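Local atomic coordinates of glycosyl hydrolases family 2, sugar binding domain protein (Bacteroides uniformis str. 3978 T3 ii, PDB entry 6D1P), a protein that probably hydrolyses O-glycosidic bonds as a beta-glucuronidase of glycoside hydrolase family 2 from a human gut bacterium. Residues Lys313-Leu324 with Gln564-Gly572; Val645-Glu653 with Gln661-Gln669. All coordinates share one frame; numbering follows the deposited sequence.

Interaction 1: Lys313-Leu324 with Gln564-Gly572; sequences KGPFYLNGERLL and QETMPRLTG
The guanidinium of R322 lies over the carbonyl of P568, whose O sits 3.5 Å above the centre of the planar group. At its edge NH2 gives both hydrogens to the loop 564-572: one to L570 O (2.9 Å), in the carbonyl plane and on a lone pair, the other to M567 O (2.9 Å), tilted 21° out of the guanidinium plane. M567 O also accepts from L570 N, within the turn M567-L570, which R322 fastens to the hairpin 316-322. R322 reaches the turn with CG anti to the backbone N (chi1 -176°) and a bend at chi2. A water accepts from R322 NE and F316 N, its O 3.0 Å from L570 O. Next to this turn, P315 CG rests 3.2 Å from P568 O, and T571 CG2 meets P315 C at 3.4 Å. The L324 and Q564 side chains cross at about a right angle, L324 CD2 lying 3.6 Å from Q564 OE1; Q564 NE2 bonds to S573 OG. The loop leads from helix 550-564 into strand 572-574 of the TIM barrel. The M567, P568 and L570 oxygens, two bonded to NH2 and one over the face, probably stabilise the arginine's positive charge.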
loop_
_atom_site.group_PDB
_atom_site.type_symbol
_atom_site.label_atom_id
_atom_site.label_comp_id
_atom_site.label_asym_id
_atom_site.label_seq_id
_atom_site.Cartn_x
_atom_site.Cartn_y
_atom_site.Cartn_z
ATOM N N LYS A 313 13.102 49.725 5.845
ATOM C CA LYS A 313 12.890 50.248 4.493
ATOM C C LYS A 313 14.164 50.218 3.654
ATOM O O LYS A 313 14.272 50.930 2.645
ATOM C CB LYS A 313 12.321 51.678 4.531
ATOM C CG LYS A 313 10.987 51.843 5.215
ATOM C CD LYS A 313 9.868 51.183 4.416
ATOM C CE LYS A 313 8.514 51.337 5.086
ATOM N NZ LYS A 313 7.477 50.615 4.302
ATOM N N GLY A 314 15.147 49.409 4.045
ATOM C CA GLY A 314 16.405 49.366 3.330
ATOM C C GLY A 314 16.930 47.982 3.091
ATOM O O GLY A 314 16.229 47.004 3.303
ATOM N N PRO A 315 18.178 47.859 2.661
ATOM C CA PRO A 315 18.694 46.531 2.326
ATOM C C PRO A 315 19.336 45.838 3.510
ATOM O O PRO A 315 19.042 46.123 4.692
ATOM C CB PRO A 315 19.729 46.838 1.234
ATOM C CG PRO A 315 20.261 48.190 1.585
ATOM C CD PRO A 315 19.093 48.946 2.278
ATOM N N PHE A 316 20.216 44.882 3.212
ATOM C CA PHE A 316 20.789 43.986 4.211
ATOM C C PHE A 316 22.311 44.178 4.268
ATOM O O PHE A 316 23.004 44.230 3.232
ATOM C CB PHE A 316 20.466 42.516 3.855
ATOM C CG PHE A 316 21.247 41.499 4.637
ATOM C CD1 PHE A 316 20.883 41.175 5.929
ATOM C CD2 PHE A 316 22.371 40.898 4.084
ATOM C CE1 PHE A 316 21.627 40.263 6.667
ATOM C CE2 PHE A 316 23.119 39.987 4.812
ATOM C CZ PHE A 316 22.743 39.667 6.103
ATOM N N TYR A 317 22.846 44.278 5.481
ATOM C CA TYR A 317 24.257 44.597 5.687
ATOM C C TYR A 317 24.912 43.450 6.440
ATOM O O TYR A 317 24.469 43.071 7.530
ATOM C CB TYR A 317 24.428 45.904 6.465
ATOM C CG TYR A 317 23.888 47.119 5.758
ATOM C CD1 TYR A 317 22.527 47.390 5.752
ATOM C CD2 TYR A 317 24.739 48.001 5.089
ATOM C CE1 TYR A 317 22.016 48.502 5.089
ATOM C CE2 TYR A 317 24.236 49.126 4.426
ATOM C CZ TYR A 317 22.876 49.375 4.444
ATOM O OH TYR A 317 22.335 50.472 3.805
ATOM N N LEU A 318 25.950 42.890 5.848
ATOM C CA LEU A 318 26.757 41.856 6.471
ATOM C C LEU A 318 28.139 42.425 6.752
ATOM O O LEU A 318 28.775 42.988 5.852
ATOM C CB LEU A 318 26.869 40.621 5.567
ATOM C CG LEU A 318 27.735 39.536 6.207
ATOM C CD1 LEU A 318 26.977 38.940 7.374
ATOM C CD2 LEU A 318 28.158 38.480 5.191
ATOM N N ASN A 319 28.594 42.288 7.990
ATOM C CA ASN A 319 29.883 42.833 8.402
ATOM C C ASN A 319 30.103 44.250 7.845
ATOM O O ASN A 319 31.152 44.575 7.289
ATOM C CB ASN A 319 31.001 41.881 7.982
ATOM C CG ASN A 319 30.863 40.514 8.633
ATOM O OD1 ASN A 319 30.368 40.403 9.756
ATOM N ND2 ASN A 319 31.296 39.466 7.932
ATOM N N GLY A 320 29.078 45.094 7.966
ATOM C CA GLY A 320 29.195 46.498 7.624
ATOM C C GLY A 320 29.066 46.858 6.158
ATOM O O GLY A 320 29.051 48.054 5.829
ATOM N N GLU A 321 28.979 45.888 5.257
ATOM C CA GLU A 321 28.785 46.183 3.847
ATOM C C GLU A 321 27.428 45.663 3.369
ATOM O O GLU A 321 27.005 44.553 3.726
ATOM C CB GLU A 321 29.921 45.585 3.012
ATOM C CG GLU A 321 31.018 46.556 2.619
ATOM C CD GLU A 321 31.703 46.141 1.311
ATOM O OE1 GLU A 321 31.626 44.941 0.944
ATOM O OE2 GLU A 321 32.297 47.014 0.638
ATOM N N ARG A 322 26.741 46.476 2.572
ATOM C CA ARG A 322 25.502 46.026 1.961
ATOM C C ARG A 322 25.783 44.794 1.110
ATOM O O ARG A 322 26.759 44.758 0.350
ATOM C CB ARG A 322 24.897 47.133 1.105
ATOM C CG ARG A 322 23.551 46.780 0.495
ATOM C CD ARG A 322 23.686 46.117 -0.880
ATOM N NE ARG A 322 22.393 45.687 -1.402
ATOM C CZ ARG A 322 21.884 46.082 -2.561
ATOM N NH1 ARG A 322 22.572 46.910 -3.325
ATOM N NH2 ARG A 322 20.696 45.645 -2.961
ATOM N N LEU A 323 24.929 43.778 1.243
ATOM C CA LEU A 323 25.115 42.507 0.545
ATOM C C LEU A 323 23.762 42.051 0.022
ATOM O O LEU A 323 22.837 41.809 0.805
ATOM C CB LEU A 323 25.731 41.452 1.467
ATOM C CG LEU A 323 25.880 40.030 0.915
ATOM C CD1 LEU A 323 26.825 40.002 -0.304
ATOM C CD2 LEU A 323 26.361 39.077 2.006
ATOM N N LEU A 324 23.637 41.984 -1.295
ATOM C CA LEU A 324 22.417 41.502 -1.912
ATOM C C LEU A 324 22.357 39.983 -1.755
ATOM O O LEU A 324 23.188 39.263 -2.305
ATOM C CB LEU A 324 22.356 41.920 -3.374
ATOM C CG LEU A 324 20.895 41.777 -3.813
ATOM C CD1 LEU A 324 20.498 42.922 -4.716
ATOM C CD2 LEU A 324 20.652 40.436 -4.492
ATOM N N GLN A 564 17.785 43.007 -10.374
ATOM C CA GLN A 564 18.305 43.109 -9.018
ATOM C C GLN A 564 19.567 43.958 -8.930
ATOM O O GLN A 564 19.891 44.446 -7.842
ATOM C CB GLN A 564 18.541 41.716 -8.439
ATOM C CG GLN A 564 17.215 40.974 -8.311
ATOM C CD GLN A 564 17.270 39.693 -7.510
ATOM O OE1 GLN A 564 18.306 39.304 -6.984
ATOM N NE2 GLN A 564 16.131 39.033 -7.412
ATOM N N GLU A 565 20.283 44.148 -10.039
ATOM C CA GLU A 565 21.485 44.970 -10.014
ATOM C C GLU A 565 21.168 46.454 -9.866
ATOM O O GLU A 565 22.061 47.233 -9.533
ATOM C CB GLU A 565 22.297 44.745 -11.285
ATOM C CG GLU A 565 22.913 43.368 -11.414
ATOM C CD GLU A 565 23.725 43.206 -12.696
ATOM O OE1 GLU A 565 23.972 44.222 -13.402
ATOM O OE2 GLU A 565 24.114 42.055 -12.991
ATOM N N THR A 566 19.923 46.856 -10.117
ATOM C CA THR A 566 19.497 48.248 -10.068
ATOM C C THR A 566 18.544 48.514 -8.902
ATOM O O THR A 566 17.734 49.440 -8.963
ATOM C CB THR A 566 18.837 48.650 -11.390
ATOM O OG1 THR A 566 17.432 48.350 -11.367
ATOM C CG2 THR A 566 19.469 47.899 -12.533
ATOM N N MET A 567 18.625 47.721 -7.831
ATOM C CA MET A 567 17.733 47.863 -6.675
ATOM C C MET A 567 18.558 47.966 -5.405
ATOM O O MET A 567 18.781 46.962 -4.711
ATOM C CB MET A 567 16.760 46.700 -6.567
ATOM C CG MET A 567 15.864 46.511 -7.762
ATOM S SD MET A 567 14.682 45.201 -7.413
ATOM C CE MET A 567 13.994 44.941 -9.030
ATOM N N PRO A 568 19.009 49.175 -5.060
ATOM C CA PRO A 568 19.840 49.341 -3.863
ATOM C C PRO A 568 19.105 49.108 -2.551
ATOM O O PRO A 568 19.766 48.811 -1.550
ATOM C CB PRO A 568 20.327 50.799 -3.974
ATOM C CG PRO A 568 19.308 51.479 -4.818
ATOM C CD PRO A 568 18.822 50.435 -5.795
ATOM N N ARG A 569 17.781 49.249 -2.490
ATOM C CA ARG A 569 17.118 48.973 -1.213
ATOM C C ARG A 569 16.880 47.494 -0.939
ATOM O O ARG A 569 16.538 47.158 0.202
ATOM C CB ARG A 569 15.758 49.653 -1.125
ATOM C CG ARG A 569 15.786 51.150 -1.160
ATOM C CD ARG A 569 14.656 51.577 -2.057
ATOM N NE ARG A 569 13.388 51.736 -1.359
ATOM C CZ ARG A 569 12.206 51.472 -1.902
ATOM N NH1 ARG A 569 12.132 50.990 -3.138
ATOM N NH2 ARG A 569 11.102 51.674 -1.206
ATOM N N LEU A 570 17.030 46.617 -1.937
ATOM C CA LEU A 570 16.611 45.217 -1.822
ATOM C C LEU A 570 17.563 44.445 -0.919
ATOM O O LEU A 570 18.745 44.311 -1.227
ATOM C CB LEU A 570 16.542 44.564 -3.207
ATOM C CG LEU A 570 16.075 43.096 -3.332
ATOM C CD1 LEU A 570 14.669 42.927 -2.770
ATOM C CD2 LEU A 570 16.122 42.634 -4.783
ATOM N N THR A 571 17.064 43.935 0.201
ATOM C CA THR A 571 17.870 42.989 0.960
ATOM C C THR A 571 18.303 41.817 0.076
ATOM O O THR A 571 19.487 41.459 0.031
ATOM C CB THR A 571 17.098 42.497 2.186
ATOM O OG1 THR A 571 15.862 41.903 1.776
ATOM C CG2 THR A 571 16.810 43.659 3.114
ATOM N N GLY A 572 17.365 41.237 -0.666
ATOM C CA GLY A 572 17.682 40.119 -1.532
ATOM C C GLY A 572 16.463 39.248 -1.780
ATOM O O GLY A 572 15.332 39.610 -1.445
HETATM O O HOH W 1 21.110 44.016 0.586
#

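Interaction 2: Val645-Glu653 with Gln661-Gln669; sequences VYSNCPEVE and QGRKKRNSQ
R666 bonds twice to the segment 645-653: its backbone N donates to P650 O (2.8 Å), and NE to S647 O (2.8 Å), which lies in the guanidinium plane while NE lies in the S647 carbonyl plane. The backbone bond extends the ladder of the antiparallel beta hairpin of strands 651-656 and 659-665, where V652 N to K664 O and K664 N to V652 O, both 3.0 Å, make a hydrogen-bonded pair. With CG anti to the backbone N (chi1 -168°) and the chain extended to NE, R666 spans the loop S647-P650, its CB 3.4 Å from C649 O; NH1 donates to S668 OG, and Y616 makes a cation-pi contact. A leucine here would probably leave S647 O without this donor and S668 OG without its arginine mate. On the face of E651 and R663 these side chains cross at about a right angle, carboxylate and guanidinium planes 40° apart, in a long salt bridge (E651 OE1 to R663 NE 3.5 Å). On the other face V652 packs on W678 and L623, while K664 NZ bonds to R677 O. Within the loop S647-P650, S647 OG accepts from C649 N at 2.7 Å, closing an ST turn.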
loop_
_atom_site.group_PDB
_atom_site.type_symbol
_atom_site.label_atom_id
_atom_site.label_comp_id
_atom_site.label_asym_id
_atom_site.label_seq_id
_atom_site.Cartn_x
_atom_site.Cartn_y
_atom_site.Cartn_z
ATOM N N VAL A 645 23.828 33.180 -25.026
ATOM C CA VAL A 645 24.934 32.579 -24.299
ATOM C C VAL A 645 24.930 33.129 -22.888
ATOM O O VAL A 645 24.750 34.336 -22.683
ATOM C CB VAL A 645 26.287 32.848 -24.981
ATOM C CG1 VAL A 645 27.395 32.272 -24.142
ATOM C CG2 VAL A 645 26.307 32.231 -26.371
ATOM N N TYR A 646 25.126 32.258 -21.917
ATOM C CA TYR A 646 25.141 32.685 -20.526
ATOM C C TYR A 646 26.567 32.510 -20.020
ATOM O O TYR A 646 27.031 31.391 -19.779
ATOM C CB TYR A 646 24.070 31.947 -19.705
ATOM C CG TYR A 646 22.715 32.532 -20.057
ATOM C CD1 TYR A 646 22.213 33.649 -19.369
ATOM C CD2 TYR A 646 21.985 32.046 -21.145
ATOM C CE1 TYR A 646 20.997 34.227 -19.725
ATOM C CE2 TYR A 646 20.777 32.621 -21.510
ATOM C CZ TYR A 646 20.296 33.721 -20.797
ATOM O OH TYR A 646 19.105 34.291 -21.161
ATOM N N SER A 647 27.267 33.636 -19.892
ATOM C CA SER A 647 28.639 33.651 -19.424
ATOM C C SER A 647 28.836 34.847 -18.505
ATOM O O SER A 647 28.185 35.882 -18.667
ATOM C CB SER A 647 29.611 33.704 -20.619
ATOM O OG SER A 647 30.924 34.038 -20.200
ATOM N N ASN A 648 29.722 34.684 -17.518
ATOM C CA ASN A 648 30.257 35.794 -16.744
ATOM C C ASN A 648 31.602 36.286 -17.282
ATOM O O ASN A 648 32.296 37.035 -16.584
ATOM C CB ASN A 648 30.408 35.398 -15.273
ATOM C CG ASN A 648 31.181 34.111 -15.101
ATOM O OD1 ASN A 648 31.601 33.480 -16.086
ATOM N ND2 ASN A 648 31.381 33.710 -13.853
ATOM N N CYS A 649 32.002 35.846 -18.480
ATOM C CA CYS A 649 33.226 36.350 -19.093
ATOM C C CYS A 649 32.967 37.732 -19.692
ATOM O O CYS A 649 31.901 37.959 -20.277
ATOM C CB CYS A 649 33.729 35.392 -20.184
ATOM S SG CYS A 649 34.530 33.854 -19.588
ATOM N N PRO A 650 33.919 38.672 -19.574
ATOM C CA PRO A 650 33.680 40.027 -20.119
ATOM C C PRO A 650 33.393 40.045 -21.610
ATOM O O PRO A 650 32.560 40.844 -22.061
ATOM C CB PRO A 650 34.978 40.777 -19.789
ATOM C CG PRO A 650 35.532 40.060 -18.603
ATOM C CD PRO A 650 35.150 38.600 -18.769
ATOM N N GLU A 651 34.041 39.174 -22.385
ATOM C CA GLU A 651 33.864 39.110 -23.829
ATOM C C GLU A 651 33.686 37.666 -24.252
ATOM O O GLU A 651 34.348 36.763 -23.732
ATOM C CB GLU A 651 35.056 39.686 -24.595
ATOM C CG GLU A 651 34.860 41.096 -25.109
ATOM C CD GLU A 651 36.040 41.557 -25.962
ATOM O OE1 GLU A 651 35.818 41.954 -27.131
ATOM O OE2 GLU A 651 37.189 41.500 -25.457
ATOM N N VAL A 652 32.813 37.466 -25.226
ATOM C CA VAL A 652 32.474 36.145 -25.721
ATOM C C VAL A 652 32.370 36.248 -27.224
ATOM O O VAL A 652 31.710 37.155 -27.742
ATOM C CB VAL A 652 31.145 35.621 -25.134
ATOM C CG1 VAL A 652 30.701 34.367 -25.871
ATOM C CG2 VAL A 652 31.298 35.369 -23.645
ATOM N N GLU A 653 33.012 35.327 -27.926
ATOM C CA GLU A 653 32.888 35.242 -29.369
ATOM C C GLU A 653 32.136 33.972 -29.748
ATOM O O GLU A 653 32.424 32.886 -29.226
ATOM C CB GLU A 653 34.258 35.285 -30.046
ATOM C CG GLU A 653 34.154 35.207 -31.560
ATOM C CD GLU A 653 35.415 35.663 -32.284
ATOM O OE1 GLU A 653 35.272 35.978 -33.488
ATOM O OE2 GLU A 653 36.510 35.708 -31.655
ATOM N N GLN A 661 30.963 35.055 -35.679
ATOM C CA GLN A 661 29.788 35.914 -35.725
ATOM C C GLN A 661 29.975 37.208 -34.941
ATOM O O GLN A 661 29.034 38.011 -34.855
ATOM C CB GLN A 661 28.564 35.154 -35.203
ATOM C CG GLN A 661 28.275 33.876 -35.973
ATOM C CD GLN A 661 27.953 34.117 -37.443
ATOM O OE1 GLN A 661 28.691 33.679 -38.340
ATOM N NE2 GLN A 661 26.833 34.788 -37.699
ATOM N N GLY A 662 31.161 37.431 -34.369
ATOM C CA GLY A 662 31.453 38.665 -33.668
ATOM C C GLY A 662 31.810 38.471 -32.207
ATOM O O GLY A 662 31.247 37.617 -31.512
ATOM N N ARG A 663 32.768 39.252 -31.741
ATOM C CA ARG A 663 33.066 39.356 -30.322
ATOM C C ARG A 663 32.118 40.380 -29.701
ATOM O O ARG A 663 31.892 41.453 -30.271
ATOM C CB ARG A 663 34.527 39.771 -30.140
ATOM C CG ARG A 663 35.208 39.291 -28.887
ATOM C CD ARG A 663 36.686 39.070 -29.179
ATOM N NE ARG A 663 37.501 39.048 -27.967
ATOM C CZ ARG A 663 38.771 38.644 -27.932
ATOM N NH1 ARG A 663 39.364 38.214 -29.043
ATOM N NH2 ARG A 663 39.443 38.661 -26.784
ATOM N N LYS A 664 31.509 40.030 -28.568
ATOM C CA LYS A 664 30.559 40.917 -27.912
ATOM C C LYS A 664 30.902 41.042 -26.441
ATOM O O LYS A 664 31.508 40.152 -25.840
ATOM C CB LYS A 664 29.112 40.463 -28.083
ATOM C CG LYS A 664 28.622 40.584 -29.505
ATOM C CD LYS A 664 27.125 40.357 -29.618
ATOM C CE LYS A 664 26.672 40.450 -31.063
ATOM N NZ LYS A 664 25.201 40.264 -31.229
ATOM N N LYS A 665 30.560 42.193 -25.887
ATOM C CA LYS A 665 30.892 42.520 -24.513
ATOM C C LYS A 665 29.689 42.216 -23.633
ATOM O O LYS A 665 28.535 42.407 -24.042
ATOM C CB LYS A 665 31.311 43.989 -24.387
ATOM C CG LYS A 665 31.754 44.382 -22.975
ATOM C CD LYS A 665 32.157 45.878 -22.859
ATOM C CE LYS A 665 31.219 46.676 -21.937
ATOM N NZ LYS A 665 29.965 47.145 -22.614
ATOM N N ARG A 666 29.969 41.713 -22.436
ATOM C CA ARG A 666 28.909 41.344 -21.514
ATOM C C ARG A 666 28.348 42.591 -20.830
ATOM O O ARG A 666 29.097 43.414 -20.287
ATOM C CB ARG A 666 29.414 40.338 -20.472
ATOM C CG ARG A 666 28.272 39.695 -19.674
ATOM C CD ARG A 666 28.742 38.977 -18.405
ATOM N NE ARG A 666 27.602 38.440 -17.658
ATOM C CZ ARG A 666 26.862 39.140 -16.796
ATOM N NH1 ARG A 666 27.140 40.419 -16.550
ATOM N NH2 ARG A 666 25.841 38.565 -16.186
ATOM N N ASN A 667 27.019 42.713 -20.848
ATOM C CA ASN A 667 26.335 43.838 -20.222
ATOM C C ASN A 667 25.007 43.326 -19.659
ATOM O O ASN A 667 24.047 43.144 -20.413
ATOM C CB ASN A 667 26.134 44.961 -21.231
ATOM C CG ASN A 667 25.330 46.109 -20.673
ATOM O OD1 ASN A 667 25.095 46.188 -19.464
ATOM N ND2 ASN A 667 24.889 47.007 -21.556
ATOM N N SER A 668 24.959 43.150 -18.327
ATOM C CA SER A 668 23.773 42.627 -17.644
ATOM C C SER A 668 22.490 43.307 -18.104
ATOM O O SER A 668 21.467 42.637 -18.311
ATOM C CB SER A 668 23.924 42.784 -16.131
ATOM O OG SER A 668 24.835 41.854 -15.560
ATOM N N GLN A 669 22.519 44.641 -18.263
ATOM C CA GLN A 669 21.321 45.414 -18.594
ATOM C C GLN A 669 20.857 45.240 -20.032
ATOM O O GLN A 669 19.751 45.681 -20.362
ATOM C CB GLN A 669 21.560 46.902 -18.323
ATOM C CG GLN A 669 21.769 47.225 -16.860
ATOM C CD GLN A 669 20.703 46.574 -15.979
ATOM O OE1 GLN A 669 19.499 46.718 -16.228
ATOM N NE2 GLN A 669 21.147 45.839 -14.953
#

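How the interactions relate
Interaction 1 closes before interaction 2 opens along the chain, and their centres lie about 26 Å apart. The first joins the start of the TIM-barrel region to the loop between helix 550-564 and strand 572-574; the second belongs to the following DUF4982 region, where strand 659-665 is the outermost strand of a five-stranded mixed sheet within the chain. They nevertheless meet: E565 OE2 and S668 OG are 2.7 Å apart, a probable hydrogen bond, while T566 and Q669 pack beside them. The residues just after helix 550-564 thus abut the loop that follows strand 659-665, so that parts of segments 564-572 and 661-669 meet where the barrel borders the beta region that follows it.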